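Local structure of omega-class glutathione S-transferase (Bombyx mori, 3WD6) at residues A[25-30]-A[54-59]; A[181-186]-A[210-215]; A[127-132]-A[149-154]; A[120-125]-A[155-160]. The protein binds glutathione and probably catalyses glutathione-dependent transfer reactions and the reduction of dehydroascorbate. One frame throughout, in Å; residues are numbered along the deposited sequence.

Contact 1. Residues A[25-30]-A[54-59]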
# COMPACT_ATOMS: atom_id res chain seq x y z
N PRO A 25 -9.52 -11.30 -21.11
CA PRO A 25 -10.45 -10.34 -21.73
C PRO A 25 -11.24 -9.55 -20.69
O PRO A 25 -11.63 -10.12 -19.68
CB PRO A 25 -11.41 -11.23 -22.54
CG PRO A 25 -11.26 -12.62 -21.94
CD PRO A 25 -9.85 -12.70 -21.44
N PHE A 26 -11.48 -8.26 -20.93
CA PHE A 26 -12.32 -7.46 -20.03
C PHE A 26 -13.72 -8.09 -19.96
O PHE A 26 -14.22 -8.60 -20.97
CB PHE A 26 -12.38 -6.02 -20.52
CG PHE A 26 -13.08 -5.06 -19.58
CD1 PHE A 26 -12.39 -4.46 -18.52
CD2 PHE A 26 -14.43 -4.74 -19.76
CE1 PHE A 26 -13.04 -3.56 -17.67
CE2 PHE A 26 -15.08 -3.85 -18.90
CZ PHE A 26 -14.38 -3.27 -17.86
N ASN A 27 -14.34 -8.06 -18.79
CA ASN A 27 -15.61 -8.75 -18.58
C ASN A 27 -16.64 -7.91 -17.82
O ASN A 27 -17.69 -8.42 -17.37
CB ASN A 27 -15.39 -10.10 -17.86
CG ASN A 27 -14.89 -9.93 -16.41
OD1 ASN A 27 -15.58 -9.35 -15.55
ND2 ASN A 27 -13.69 -10.45 -16.12
N GLY A 28 -16.35 -6.61 -17.68
CA GLY A 28 -17.27 -5.71 -17.00
C GLY A 28 -16.84 -5.31 -15.59
O GLY A 28 -17.05 -4.16 -15.17
N LYS A 29 -16.25 -6.25 -14.86
CA LYS A 29 -15.73 -5.96 -13.52
C LYS A 29 -14.55 -4.98 -13.57
O LYS A 29 -13.61 -5.17 -14.35
CB LYS A 29 -15.26 -7.25 -12.85
CG LYS A 29 -16.34 -8.00 -12.07
CD LYS A 29 -15.70 -8.74 -10.89
CE LYS A 29 -16.50 -10.00 -10.49
NZ LYS A 29 -17.92 -9.69 -10.27
N LEU A 30 -14.61 -3.94 -12.74
CA LEU A 30 -13.45 -3.09 -12.52
C LEU A 30 -12.27 -4.00 -12.16
O LEU A 30 -12.39 -4.88 -11.29
CB LEU A 30 -13.70 -2.09 -11.39
CG LEU A 30 -12.61 -1.01 -11.27
CD1 LEU A 30 -13.22 0.38 -11.06
CD2 LEU A 30 -11.66 -1.35 -10.16
N ASP A 54 -17.05 -3.76 -6.11
CA ASP A 54 -16.71 -5.06 -6.70
C ASP A 54 -15.58 -4.88 -7.73
O ASP A 54 -15.57 -3.91 -8.50
CB ASP A 54 -17.92 -5.73 -7.34
CG ASP A 54 -17.66 -7.21 -7.65
OD1 ASP A 54 -17.15 -7.92 -6.75
OD2 ASP A 54 -17.93 -7.66 -8.78
N TYR A 55 -14.61 -5.79 -7.70
CA TYR A 55 -13.52 -5.74 -8.65
C TYR A 55 -12.85 -7.10 -8.77
O TYR A 55 -13.21 -8.05 -8.06
CB TYR A 55 -12.49 -4.67 -8.26
CG TYR A 55 -11.72 -4.97 -6.99
CD1 TYR A 55 -12.30 -4.77 -5.74
CD2 TYR A 55 -10.40 -5.43 -7.04
CE1 TYR A 55 -11.60 -5.03 -4.57
CE2 TYR A 55 -9.69 -5.69 -5.87
CZ TYR A 55 -10.30 -5.49 -4.63
OH TYR A 55 -9.62 -5.75 -3.45
N GLU A 56 -11.90 -7.17 -9.70
CA GLU A 56 -11.09 -8.37 -9.90
C GLU A 56 -9.62 -7.95 -9.90
O GLU A 56 -9.29 -6.77 -10.17
CB GLU A 56 -11.45 -9.05 -11.23
CG GLU A 56 -11.31 -8.11 -12.44
CD GLU A 56 -11.47 -8.83 -13.77
OE1 GLU A 56 -10.98 -8.30 -14.80
OE2 GLU A 56 -12.11 -9.91 -13.79
N VAL A 57 -8.75 -8.91 -9.60
CA VAL A 57 -7.32 -8.63 -9.53
C VAL A 57 -6.61 -9.42 -10.61
O VAL A 57 -6.82 -10.61 -10.75
CB VAL A 57 -6.73 -9.06 -8.15
CG1 VAL A 57 -5.21 -8.87 -8.12
CG2 VAL A 57 -7.41 -8.30 -7.00
N VAL A 58 -5.76 -8.75 -11.38
CA VAL A 58 -4.80 -9.44 -12.25
C VAL A 58 -3.39 -9.18 -11.73
O VAL A 58 -2.94 -8.03 -11.71
CB VAL A 58 -4.92 -9.00 -13.74
CG1 VAL A 58 -3.74 -9.58 -14.55
CG2 VAL A 58 -6.25 -9.45 -14.32
N ASN A 59 -2.70 -10.23 -11.29
CA ASN A 59 -1.36 -10.06 -10.72
C ASN A 59 -0.25 -10.09 -11.76
O ASN A 59 -0.30 -10.86 -12.71
CB ASN A 59 -1.13 -11.08 -9.61
CG ASN A 59 -1.89 -10.74 -8.36
OD1 ASN A 59 -2.03 -9.55 -8.01
ND2 ASN A 59 -2.41 -11.76 -7.68
O HOH W 1 -12.94 -7.35 -16.23
O HOH W 2 -17.06 -3.60 -11.06

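Contact 2. Residues A[181-186]-A[210-215]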
# COMPACT_ATOMS: atom_id res chain seq x y z
N MET A 181 -3.73 5.33 2.81
CA MET A 181 -2.68 5.61 1.82
C MET A 181 -1.28 5.49 2.42
O MET A 181 -0.28 5.35 1.69
CB MET A 181 -2.89 6.98 1.14
CG MET A 181 -4.14 7.07 0.27
SD MET A 181 -4.22 5.81 -1.02
CE MET A 181 -5.25 4.56 -0.24
N ILE A 182 -1.19 5.50 3.75
CA ILE A 182 0.09 5.28 4.39
C ILE A 182 0.17 3.86 4.96
O ILE A 182 1.26 3.34 5.24
CB ILE A 182 0.41 6.35 5.48
CG1 ILE A 182 -0.43 6.14 6.74
CG2 ILE A 182 0.20 7.76 4.92
CD1 ILE A 182 -0.28 7.29 7.78
N TRP A 183 -0.99 3.22 5.12
CA TRP A 183 -1.04 1.93 5.81
C TRP A 183 -0.01 0.87 5.33
O TRP A 183 0.58 0.16 6.14
CB TRP A 183 -2.45 1.32 5.77
CG TRP A 183 -2.38 -0.09 6.24
CD1 TRP A 183 -2.49 -1.23 5.49
CD2 TRP A 183 -2.06 -0.51 7.56
NE1 TRP A 183 -2.31 -2.35 6.28
CE2 TRP A 183 -2.03 -1.93 7.56
CE3 TRP A 183 -1.82 0.17 8.76
CZ2 TRP A 183 -1.76 -2.68 8.71
CZ3 TRP A 183 -1.55 -0.58 9.91
CH2 TRP A 183 -1.52 -1.99 9.87
N PRO A 184 0.19 0.75 4.01
CA PRO A 184 1.05 -0.37 3.56
C PRO A 184 2.44 -0.36 4.21
O PRO A 184 3.07 -1.42 4.42
CB PRO A 184 1.17 -0.13 2.05
CG PRO A 184 -0.09 0.62 1.69
CD PRO A 184 -0.36 1.53 2.87
N TRP A 185 2.94 0.84 4.49
CA TRP A 185 4.28 0.90 5.07
C TRP A 185 4.25 0.52 6.53
O TRP A 185 5.16 -0.16 7.00
CB TRP A 185 4.97 2.23 4.77
CG TRP A 185 5.27 2.23 3.32
CD1 TRP A 185 6.39 1.71 2.71
CD2 TRP A 185 4.41 2.67 2.25
NE1 TRP A 185 6.28 1.83 1.35
CE2 TRP A 185 5.08 2.42 1.03
CE3 TRP A 185 3.14 3.27 2.21
CZ2 TRP A 185 4.54 2.74 -0.21
CZ3 TRP A 185 2.60 3.59 0.98
CH2 TRP A 185 3.30 3.33 -0.22
N PHE A 186 3.19 0.89 7.23
CA PHE A 186 3.01 0.38 8.58
C PHE A 186 2.87 -1.15 8.61
O PHE A 186 3.38 -1.81 9.54
CB PHE A 186 1.84 1.07 9.28
CG PHE A 186 2.12 2.51 9.61
CD1 PHE A 186 3.39 2.91 10.05
CD2 PHE A 186 1.12 3.47 9.46
CE1 PHE A 186 3.66 4.25 10.35
CE2 PHE A 186 1.38 4.81 9.77
CZ PHE A 186 2.65 5.20 10.21
N GLU A 210 -0.45 1.70 19.09
CA GLU A 210 -1.86 1.42 19.34
C GLU A 210 -2.71 1.57 18.06
O GLU A 210 -3.55 0.72 17.75
CB GLU A 210 -2.38 2.36 20.43
CG GLU A 210 -3.84 2.16 20.82
CD GLU A 210 -4.32 3.26 21.77
OE1 GLU A 210 -5.54 3.28 22.12
OE2 GLU A 210 -3.48 4.12 22.17
N TYR A 211 -2.45 2.65 17.33
CA TYR A 211 -3.12 2.92 16.07
C TYR A 211 -2.86 1.78 15.07
O TYR A 211 -3.77 1.33 14.38
CB TYR A 211 -2.63 4.27 15.54
CG TYR A 211 -2.86 4.56 14.07
CD1 TYR A 211 -4.10 5.00 13.61
CD2 TYR A 211 -1.82 4.44 13.15
CE1 TYR A 211 -4.31 5.29 12.26
CE2 TYR A 211 -2.02 4.73 11.79
CZ TYR A 211 -3.26 5.16 11.36
OH TYR A 211 -3.46 5.44 10.03
N ILE A 212 -1.63 1.28 15.02
CA ILE A 212 -1.34 0.18 14.13
C ILE A 212 -2.17 -1.06 14.49
O ILE A 212 -2.77 -1.68 13.59
CB ILE A 212 0.17 -0.12 14.04
CG1 ILE A 212 0.84 1.02 13.26
CG2 ILE A 212 0.45 -1.46 13.34
CD1 ILE A 212 2.33 1.15 13.50
N ASP A 213 -2.24 -1.40 15.78
CA ASP A 213 -3.11 -2.50 16.23
C ASP A 213 -4.56 -2.33 15.78
O ASP A 213 -5.19 -3.30 15.36
CB ASP A 213 -3.10 -2.64 17.75
CG ASP A 213 -1.78 -3.16 18.28
OD1 ASP A 213 -1.05 -3.83 17.50
OD2 ASP A 213 -1.49 -2.89 19.46
N ASN A 214 -5.09 -1.11 15.92
CA ASN A 214 -6.47 -0.86 15.49
C ASN A 214 -6.61 -1.02 13.97
O ASN A 214 -7.59 -1.57 13.48
CB ASN A 214 -6.96 0.51 15.97
CG ASN A 214 -7.12 0.57 17.49
OD1 ASN A 214 -7.58 -0.38 18.11
ND2 ASN A 214 -6.73 1.69 18.08
N MET A 215 -5.62 -0.56 13.22
CA MET A 215 -5.71 -0.66 11.77
C MET A 215 -5.83 -2.13 11.29
O MET A 215 -6.63 -2.46 10.40
CB MET A 215 -4.56 0.08 11.09
CG MET A 215 -4.78 1.62 11.00
SD MET A 215 -6.06 2.16 9.82
CE MET A 215 -5.22 1.77 8.26

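Contact 3. Residues A[127-132]-A[149-154]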
# COMPACT_ATOMS: atom_id res chain seq x y z
N ALA A 127 6.80 9.62 3.03
CA ALA A 127 7.87 9.36 2.05
C ALA A 127 9.18 8.83 2.68
O ALA A 127 9.76 7.86 2.17
CB ALA A 127 8.14 10.59 1.18
N PRO A 128 9.64 9.45 3.78
CA PRO A 128 10.87 8.98 4.45
C PRO A 128 10.75 7.53 4.92
O PRO A 128 11.75 6.79 4.96
CB PRO A 128 11.00 9.91 5.66
CG PRO A 128 10.30 11.15 5.23
CD PRO A 128 9.13 10.69 4.39
N ILE A 129 9.53 7.13 5.27
CA ILE A 129 9.28 5.74 5.65
C ILE A 129 9.37 4.84 4.42
O ILE A 129 10.01 3.79 4.45
CB ILE A 129 7.90 5.59 6.30
CG1 ILE A 129 7.85 6.42 7.59
CG2 ILE A 129 7.56 4.10 6.55
CD1 ILE A 129 6.47 6.58 8.15
N GLN A 130 8.70 5.25 3.35
CA GLN A 130 8.74 4.52 2.09
C GLN A 130 10.19 4.37 1.69
O GLN A 130 10.60 3.33 1.19
CB GLN A 130 7.96 5.29 1.03
CG GLN A 130 6.48 5.54 1.39
CD GLN A 130 5.80 6.53 0.43
OE1 GLN A 130 6.06 6.52 -0.79
NE2 GLN A 130 4.94 7.39 0.97
N SER A 131 10.96 5.43 1.91
CA SER A 131 12.37 5.48 1.51
C SER A 131 13.26 4.54 2.33
O SER A 131 14.04 3.76 1.78
CB SER A 131 12.89 6.91 1.61
OG SER A 131 14.22 6.98 1.13
N LEU A 132 13.15 4.62 3.65
CA LEU A 132 13.94 3.74 4.50
C LEU A 132 13.68 2.27 4.19
O LEU A 132 14.62 1.48 4.13
CB LEU A 132 13.65 4.00 5.98
CG LEU A 132 14.51 3.11 6.89
CD1 LEU A 132 15.99 3.43 6.68
CD2 LEU A 132 14.12 3.27 8.35
N ALA A 149 17.00 8.95 10.91
CA ALA A 149 16.47 10.14 11.58
C ALA A 149 15.24 10.72 10.85
O ALA A 149 14.24 11.10 11.49
CB ALA A 149 17.56 11.20 11.73
N ALA A 150 15.31 10.79 9.52
CA ALA A 150 14.20 11.32 8.73
C ALA A 150 12.94 10.48 8.96
O ALA A 150 11.83 11.01 9.14
CB ALA A 150 14.57 11.34 7.25
N TYR A 151 13.13 9.17 8.94
CA TYR A 151 12.08 8.21 9.22
C TYR A 151 11.41 8.50 10.58
O TYR A 151 10.18 8.52 10.68
CB TYR A 151 12.69 6.81 9.16
CG TYR A 151 11.99 5.71 9.92
CD1 TYR A 151 10.84 5.10 9.42
CD2 TYR A 151 12.52 5.23 11.12
CE1 TYR A 151 10.21 4.08 10.12
CE2 TYR A 151 11.90 4.20 11.82
CZ TYR A 151 10.75 3.63 11.32
OH TYR A 151 10.15 2.60 12.02
N HIS A 152 12.21 8.75 11.61
CA HIS A 152 11.67 9.09 12.92
C HIS A 152 10.93 10.41 12.93
O HIS A 152 9.95 10.55 13.67
CB HIS A 152 12.76 9.09 13.99
CG HIS A 152 13.15 7.72 14.44
ND1 HIS A 152 14.30 7.10 14.00
CD2 HIS A 152 12.54 6.85 15.27
CE1 HIS A 152 14.38 5.89 14.54
NE2 HIS A 152 13.33 5.72 15.32
N LYS A 153 11.41 11.37 12.16
CA LYS A 153 10.72 12.64 12.01
C LYS A 153 9.36 12.34 11.40
O LYS A 153 8.35 12.95 11.76
CB LYS A 153 11.47 13.57 11.05
CG LYS A 153 12.45 14.53 11.72
CD LYS A 153 12.84 15.68 10.75
CE LYS A 153 11.69 16.70 10.61
NZ LYS A 153 11.84 17.66 9.46
N ALA A 154 9.37 11.39 10.47
CA ALA A 154 8.17 10.99 9.76
C ALA A 154 7.16 10.44 10.76
O ALA A 154 6.00 10.89 10.81
CB ALA A 154 8.51 9.96 8.69

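Contact 4. Residues A[120-125]-A[155-160]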
# COMPACT_ATOMS: atom_id res chain seq x y z
N LYS A 120 -3.60 14.92 2.46
CA LYS A 120 -2.58 14.67 1.44
C LYS A 120 -1.18 14.97 1.98
O LYS A 120 -0.21 14.25 1.68
CB LYS A 120 -2.86 15.48 0.16
CG LYS A 120 -4.31 15.39 -0.32
CD LYS A 120 -4.43 15.73 -1.81
CE LYS A 120 -5.74 15.15 -2.38
NZ LYS A 120 -5.73 14.96 -3.87
N ILE A 121 -1.08 16.02 2.79
CA ILE A 121 0.17 16.34 3.48
C ILE A 121 0.60 15.15 4.33
O ILE A 121 1.74 14.66 4.22
CB ILE A 121 0.01 17.64 4.32
CG1 ILE A 121 -0.11 18.83 3.36
CG2 ILE A 121 1.18 17.81 5.31
CD1 ILE A 121 -0.55 20.15 4.01
N ILE A 122 -0.30 14.68 5.18
CA ILE A 122 0.01 13.50 5.97
C ILE A 122 0.58 12.36 5.11
O ILE A 122 1.62 11.80 5.44
CB ILE A 122 -1.22 13.05 6.74
CG1 ILE A 122 -1.46 14.04 7.89
CG2 ILE A 122 -1.02 11.61 7.27
CD1 ILE A 122 -2.88 14.00 8.46
N VAL A 123 -0.09 12.02 4.01
CA VAL A 123 0.42 10.97 3.12
C VAL A 123 1.85 11.25 2.67
O VAL A 123 2.68 10.34 2.68
CB VAL A 123 -0.45 10.80 1.87
CG1 VAL A 123 0.24 9.84 0.90
CG2 VAL A 123 -1.83 10.31 2.25
N GLU A 124 2.12 12.49 2.25
CA GLU A 124 3.48 12.90 1.82
C GLU A 124 4.44 12.71 2.96
O GLU A 124 5.56 12.26 2.75
CB GLU A 124 3.55 14.38 1.42
CG GLU A 124 3.83 14.67 -0.05
CD GLU A 124 5.03 13.91 -0.64
OE1 GLU A 124 6.19 14.16 -0.20
OE2 GLU A 124 4.81 13.08 -1.57
N ALA A 125 4.00 13.05 4.17
CA ALA A 125 4.82 12.83 5.35
C ALA A 125 5.36 11.38 5.46
O ALA A 125 6.36 11.15 6.15
CB ALA A 125 4.07 13.26 6.64
N LEU A 155 7.59 9.48 11.57
CA LEU A 155 6.71 8.89 12.57
C LEU A 155 6.22 9.95 13.56
O LEU A 155 5.02 10.01 13.85
CB LEU A 155 7.42 7.76 13.31
CG LEU A 155 8.00 6.67 12.39
CD1 LEU A 155 8.83 5.69 13.21
CD2 LEU A 155 6.90 5.95 11.61
N ASP A 156 7.13 10.79 14.06
CA ASP A 156 6.77 11.83 15.01
C ASP A 156 5.63 12.68 14.46
O ASP A 156 4.64 12.94 15.16
CB ASP A 156 7.97 12.75 15.32
CG ASP A 156 9.07 12.04 16.10
OD1 ASP A 156 8.79 11.00 16.73
OD2 ASP A 156 10.22 12.55 16.09
N PHE A 157 5.78 13.11 13.21
CA PHE A 157 4.82 14.02 12.60
C PHE A 157 3.46 13.35 12.52
O PHE A 157 2.44 13.94 12.90
CB PHE A 157 5.29 14.44 11.21
CG PHE A 157 4.35 15.38 10.50
CD1 PHE A 157 4.47 16.75 10.68
CD2 PHE A 157 3.37 14.90 9.64
CE1 PHE A 157 3.63 17.64 10.02
CE2 PHE A 157 2.51 15.79 8.98
CZ PHE A 157 2.65 17.17 9.17
N ILE A 158 3.45 12.11 12.05
CA ILE A 158 2.20 11.38 11.88
C ILE A 158 1.49 11.13 13.22
O ILE A 158 0.31 11.46 13.38
CB ILE A 158 2.42 10.09 11.10
CG1 ILE A 158 2.94 10.44 9.70
CG2 ILE A 158 1.12 9.30 11.02
CD1 ILE A 158 3.28 9.24 8.83
N GLN A 159 2.23 10.58 14.18
CA GLN A 159 1.70 10.41 15.53
C GLN A 159 1.12 11.71 16.07
O GLN A 159 0.02 11.70 16.64
CB GLN A 159 2.77 9.90 16.48
CG GLN A 159 2.24 9.44 17.83
CD GLN A 159 3.28 8.63 18.58
OE1 GLN A 159 3.04 7.48 18.99
NE2 GLN A 159 4.44 9.24 18.76
N GLU A 160 1.83 12.82 15.90
CA GLU A 160 1.33 14.11 16.40
C GLU A 160 -0.00 14.51 15.73
O GLU A 160 -0.91 15.01 16.40
CB GLU A 160 2.41 15.20 16.27
CG GLU A 160 2.15 16.49 17.10
CD GLU A 160 2.14 16.25 18.63
OE1 GLU A 160 2.75 15.25 19.11
OE2 GLU A 160 1.53 17.08 19.37

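Contact 1. Residues A[25-30]-A[54-59]
N27 and E56 reach toward each other tip to tip, N27 ND2 donating to the syn side of E56 OE2, somewhat out of the carboxylate plane, across 2.9 Å with the amide and carboxylate planes 84° apart. E56 CG lies between backbone N and carbonyl carbon (chi1 56°), and the chain, extended beyond it, is long enough for the carboxylate to reach the loop. The other oxygen, E56 OE1, receives a hydrogen bond at 2.6 Å from a water that also donates to K29 O and accepts from N27 N; R31 adds a salt bridge to OE1. Nearby, K29 NZ forms a salt bridge to the syn lone pair of D54 OD2 at 2.5 Å. An alanine at E56 would probably leave R31 without this carboxylate and N27 ND2 without its acceptor across the contact. The contact belongs to the thioredoxin-like N-terminal domain, where strand 56-60 runs parallel to strand 31-34: E56 N donates to L30 O over 2.8 Å, and the ladder continues from E56 to V32. L30 and Y55 are buried, L30 CD2 packing against Y55 CB at 3.9 Å, while Y55 OH bonds to N49 of helix 39-51. Behind N27, an Asx turn shapes the loop: its OD1 accepts from K29 N at 3.2 Å.

Contact 2. Residues A[181-186]-A[210-215]
A buried helix-helix contact of the all-helical C-terminal domain of the glutathione transferase fold, this is a steep crossing, 104° apart in direction, with segment axes 11.1 Å from each other. The contact is made chiefly by apolar and aromatic groups, and large side chains suit it because they must span that wide separation. From helix 177-189 come W183 and F186, and from helix 206-216 come Y211, I212 and M215. I212 uses its branches separately: CG1 lies by F186 CB and CG and carries CD1 to within 4.0 Å of F186 CD1, whereas CG2 meets W183 CH2. The side chains of F186 and Y211 cross at about a right angle, F186 CE2 lying near the plane of the tyrosine ring at its edge, 4.0 Å from Y211 CE2. One face of the Y211 ring carries M215 CG from its own helix. Both polar ends are satisfied close by, Y211 OH by D179 and W183 NE1 by E187. Helix 177-189 is kinked just after W183, where P184 has no N-H to give. W183 and M215 slide past each other in opposite directions: the indole carbon CZ3 lies 3.3 Å from M215 CB, and the thioether is bent at chi2 and again at chi3 (-70°), which brings CE to 3.8 Å from W183 CB.

Contact 3. Residues A[127-132]-A[149-154]
L132 lays its CD2 methyl over one face of the Y151 ring, a CH-pi contact with the carbon 3.8 Å from the ring centroid and 21° off the normal. Y151 has CG anti to its backbone N (chi1 157°), which sends CG out to where the L132 methyl meets it, 3.6 Å away and somewhat toward the rim. I129 comes in obliquely, its CG1 meeting Y151 CD1 at 3.7 Å, and the same CG1 touches A154 CB at 3.8 Å. One turn earlier than L132, P128 packs its CB against A154 CB (3.9 Å) and the carbonyl oxygen of A150. Small residues suit this end: A150 and A154 present only methyls, which lets the two axes come within 8.1 Å. Proline is well placed too, because at the start of helix 127-138 its missing N-H costs no helical bond. The phenol oxygen of Y151 bonds to V198 O beyond the contact. An alanine in place of Y151 would probably open a gap beneath the L132 methyl and leave V198 O without this donor. Running 140° apart in direction, helices 127-138 and 145-165 are neighbours in the roughly antiparallel helical bundle characteristic of the C-terminal domain of glutathione transferases.

Contact 4. Residues A[120-125]-A[155-160]
F157 carries most of this contact, turning its ring onto the flank of helix 113-125. A chi1 of 180° sets CG anti to the backbone N; beyond it the ring atom CD2 lies 3.5 Å from A125 CB, and F157 CE2 is 3.8 Å from the same methyl. One helical turn before A125, I121 brings its CG2 methyl to F157 CZ at 4.2 Å, the two side chains crossing at a slant. More loosely, I122 CG1 faces F157 CE2 at 4.5 Å. A125 suits its place because a lone methyl admits the flat ring close to the backbone, while the apolar isoleucines I121 and I122 flank the ring more loosely. These helices belong to the helical bundle of the glutathione transferase C-terminal domain, running nearly antiparallel at 151° with segment axes 9.8 Å apart. Next along comes I158, more deeply buried than F157. Its CG1 reaches A125 CB at 4.3 Å, and its CA pairs with that of I122 as the nearest in register, 6.6 Å apart. I158 also touches I182 of helix 177-189, and I122 packs on L170, both aliphatic neighbours that suit branched side chains inside the bundle.

Contact 1 stands apart in the thioredoxin-like N-terminal domain, with its centre 27 to 35 Å from the centres of the others, and is partly open to solvent. Salt bridge, amide, backbone and water bonds join its loop to a strand, over a buried apolar pair. The other three lie in the helical domain and rely on apolar side chains. Contact 2 is a deep core crossing, built from aromatic rings against isoleucine and methionine, whereas contacts 3 and 4 line up along helix 145-165, against the successive helices 127-138 and 113-125. Contact 3 uses small residues for close approach; contact 4 is partly exposed. All three touch: W185 packs on I129 and Q130, F186 on L155, and I129 on L155 and I158.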